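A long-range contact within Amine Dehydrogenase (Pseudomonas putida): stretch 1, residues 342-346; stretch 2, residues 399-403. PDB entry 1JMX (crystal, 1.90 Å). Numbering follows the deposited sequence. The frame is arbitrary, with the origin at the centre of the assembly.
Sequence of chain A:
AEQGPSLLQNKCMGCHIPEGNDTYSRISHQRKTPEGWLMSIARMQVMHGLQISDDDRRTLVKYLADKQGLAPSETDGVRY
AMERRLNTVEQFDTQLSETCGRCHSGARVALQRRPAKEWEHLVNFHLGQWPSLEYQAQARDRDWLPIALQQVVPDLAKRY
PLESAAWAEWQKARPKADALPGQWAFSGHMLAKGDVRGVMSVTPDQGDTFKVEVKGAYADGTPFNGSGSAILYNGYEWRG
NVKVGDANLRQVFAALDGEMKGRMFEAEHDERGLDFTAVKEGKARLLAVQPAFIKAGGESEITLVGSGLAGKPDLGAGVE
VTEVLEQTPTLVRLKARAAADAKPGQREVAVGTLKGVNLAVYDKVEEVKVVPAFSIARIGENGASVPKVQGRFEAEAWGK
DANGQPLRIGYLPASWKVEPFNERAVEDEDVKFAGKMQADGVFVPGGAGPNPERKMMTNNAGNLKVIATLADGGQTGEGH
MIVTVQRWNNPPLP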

ATOM      1  N   ALA A 342     -24.794 -13.801 -43.601  1.00 41.08           N
ATOM      2  CA  ALA A 342     -23.342 -13.730 -43.405  1.00 39.47           C
ATOM      3  C   ALA A 342     -22.913 -14.640 -42.261  1.00 38.67           C
ATOM      4  O   ALA A 342     -23.449 -14.540 -41.154  1.00 39.48           O
ATOM      5  N   LYS A 343     -22.001 -15.567 -42.548  1.00 37.46           N
ATOM      6  CA  LYS A 343     -21.510 -16.509 -41.542  1.00 37.22           C
ATOM      7  C   LYS A 343     -20.717 -15.808 -40.449  1.00 35.71           C
ATOM      8  O   LYS A 343     -19.885 -14.946 -40.724  1.00 34.43           O
ATOM      9  N   PRO A 344     -20.954 -16.187 -39.188  1.00 34.94           N
ATOM     10  CA  PRO A 344     -20.243 -15.579 -38.060  1.00 34.21           C
ATOM     11  C   PRO A 344     -18.748 -15.928 -38.072  1.00 33.36           C
ATOM     12  O   PRO A 344     -18.374 -17.066 -38.337  1.00 33.78           O
ATOM     13  N   GLY A 345     -17.899 -14.934 -37.835  1.00 32.43           N
ATOM     14  CA  GLY A 345     -16.465 -15.167 -37.815  1.00 30.80           C
ATOM     15  C   GLY A 345     -15.697 -13.893 -38.099  1.00 30.21           C
ATOM     16  O   GLY A 345     -16.288 -12.871 -38.456  1.00 28.86           O
ATOM     17  N   GLN A 346     -14.378 -13.953 -37.955  1.00 31.13           N
ATOM     18  CA  GLN A 346     -13.542 -12.786 -38.198  1.00 32.60           C
ATOM     19  C   GLN A 346     -13.290 -12.593 -39.703  1.00 32.13           C
ATOM     20  O   GLN A 346     -13.200 -13.554 -40.467  1.00 32.60           O
ATOM     21  N   GLY A 399     -19.110 -15.062 -28.772  1.00 20.83           N
ATOM     22  CA  GLY A 399     -20.048 -15.921 -29.465  1.00 22.87           C
ATOM     23  C   GLY A 399     -19.273 -17.068 -30.064  1.00 24.32           C
ATOM     24  O   GLY A 399     -18.221 -17.460 -29.552  1.00 23.58           O
ATOM     25  N   LYS A 400     -19.791 -17.621 -31.146  1.00 25.35           N
ATOM     26  CA  LYS A 400     -19.119 -18.717 -31.816  1.00 27.72           C
ATOM     27  C   LYS A 400     -19.169 -18.482 -33.302  1.00 27.64           C
ATOM     28  O   LYS A 400     -20.166 -17.977 -33.824  1.00 28.58           O
ATOM     29  N   ASP A 401     -18.078 -18.803 -33.984  1.00 28.45           N
ATOM     30  CA  ASP A 401     -18.046 -18.621 -35.421  1.00 30.82           C
ATOM     31  C   ASP A 401     -18.646 -19.834 -36.153  1.00 32.71           C
ATOM     32  O   ASP A 401     -19.143 -20.779 -35.510  1.00 32.56           O
ATOM     33  N   ALA A 402     -18.605 -19.789 -37.487  1.00 33.90           N
ATOM     34  CA  ALA A 402     -19.142 -20.858 -38.332  1.00 35.17           C
ATOM     35  C   ALA A 402     -18.484 -22.207 -38.054  1.00 36.41           C
ATOM     36  O   ALA A 402     -19.082 -23.258 -38.297  1.00 36.80           O
ATOM     37  N   ASN A 403     -17.260 -22.169 -37.529  1.00 38.18           N
ATOM     38  CA  ASN A 403     -16.519 -23.383 -37.200  1.00 39.46           C
ATOM     39  C   ASN A 403     -16.733 -23.874 -35.763  1.00 39.03           C
ATOM     40  O   ASN A 403     -16.019 -24.766 -35.299  1.00 40.20           O
TER

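What sets this contact apart is how little of it depends on side chains meeting side chains: a single backbone hydrogen bond, Ala402 N to Pro344 O at 2.9 Å, links the stretches, whose touching residues are at least 56 apart in sequence, and the side chains arrange themselves around it. The general principle is that a small interface, here 194 Å² summed over both sides, can combine one backbone hydrogen bond with a few side-chain contacts around it.

Pro344 is the one residue whose CA-to-CB bond points toward the opposing stretch. Its ring, with C-gamma endo pucker, places CB 3.6 Å from Lys400 O, while its CD lies 4.5 Å from Ala402 CB in a loose apolar contact. Lacking an amide hydrogen, proline cannot donate from its backbone, but its carbonyl remains free to accept, and that is the role it takes here.

Gly345 lies close against Asp401. Its CA lies 3.7 Å from Asp401 CB, and an ideal CB would sit 3.6 Å from Asp401 CB; it is the backbone angles, 157/173, that call for glycine, since a CB would be jammed against the carbonyl O of the residue before.

Asp401 leaves its sideways-pointing CB against the partner, 3.3 Å from Pro344 O, but the p rotamer leads its carboxylate away. There OD1 accepts a weak hydrogen bond from Asn403 N at 3.1 Å; OD1 also has a partner elsewhere in the structure, and the carboxylate makes no hydrogen bond across the contact.

Lys343 (m, m, t, p) contributes the aliphatic part of its chain, with CD 4.0 Å from Ala402 CB. Lys400 instead directs its CB away, and its amine is satisfied elsewhere in the structure. Neither lysine forms a salt bridge across the contact.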

ATOM      1  CB  ALA A 342     -22.911 -12.288 -43.131  1.00 38.87           C
ATOM      2  CB  LYS A 343     -20.638 -17.589 -42.188  1.00 39.30           C
ATOM      3  CG  LYS A 343     -21.407 -18.691 -42.919  1.00 43.15           C
ATOM      4  CD  LYS A 343     -22.229 -19.555 -41.946  1.00 46.69           C
ATOM      5  CE  LYS A 343     -22.923 -20.732 -42.655  1.00 47.96           C
ATOM      6  NZ  LYS A 343     -21.959 -21.753 -43.186  1.00 48.90           N
ATOM      7  CB  PRO A 344     -20.960 -16.182 -36.852  1.00 34.04           C
ATOM      8  CG  PRO A 344     -21.356 -17.541 -37.341  1.00 34.48           C
ATOM      9  CD  PRO A 344     -21.887 -17.228 -38.722  1.00 35.20           C
ATOM     10  CB  GLN A 346     -12.209 -12.890 -37.428  1.00 33.51           C
ATOM     11  CG  GLN A 346     -12.317 -12.965 -35.887  1.00 34.77           C
ATOM     12  CD  GLN A 346     -12.349 -11.595 -35.176  1.00 36.41           C
ATOM     13  OE1 GLN A 346     -12.040 -10.551 -35.768  1.00 35.93           O
ATOM     14  NE2 GLN A 346     -12.713 -11.607 -33.890  1.00 36.00           N
ATOM     15  CB  LYS A 400     -19.778 -20.058 -31.476  1.00 29.41           C
ATOM     16  CG  LYS A 400     -19.420 -20.591 -30.097  1.00 30.02           C
ATOM     17  CD  LYS A 400     -19.793 -22.049 -29.977  1.00 31.71           C
ATOM     18  CE  LYS A 400     -19.220 -22.671 -28.701  1.00 32.94           C
ATOM     19  NZ  LYS A 400     -19.788 -22.083 -27.458  1.00 31.35           N
ATOM     20  CB  ASP A 401     -16.623 -18.312 -35.890  1.00 29.33           C
ATOM     21  CG  ASP A 401     -15.652 -19.424 -35.601  1.00 28.17           C
ATOM     22  OD1 ASP A 401     -16.068 -20.522 -35.189  1.00 28.76           O
ATOM     23  OD2 ASP A 401     -14.450 -19.194 -35.816  1.00 30.79           O
ATOM     24  CB  ALA A 402     -18.988 -20.492 -39.791  1.00 34.65           C
ATOM     25  CB  ASN A 403     -15.026 -23.181 -37.462  1.00 41.64           C
ATOM     26  CG  ASN A 403     -14.710 -23.049 -38.938  1.00 44.01           C
ATOM     27  OD1 ASN A 403     -15.503 -23.468 -39.791  1.00 45.57           O
ATOM     28  ND2 ASN A 403     -13.553 -22.469 -39.254  1.00 44.52           N
TER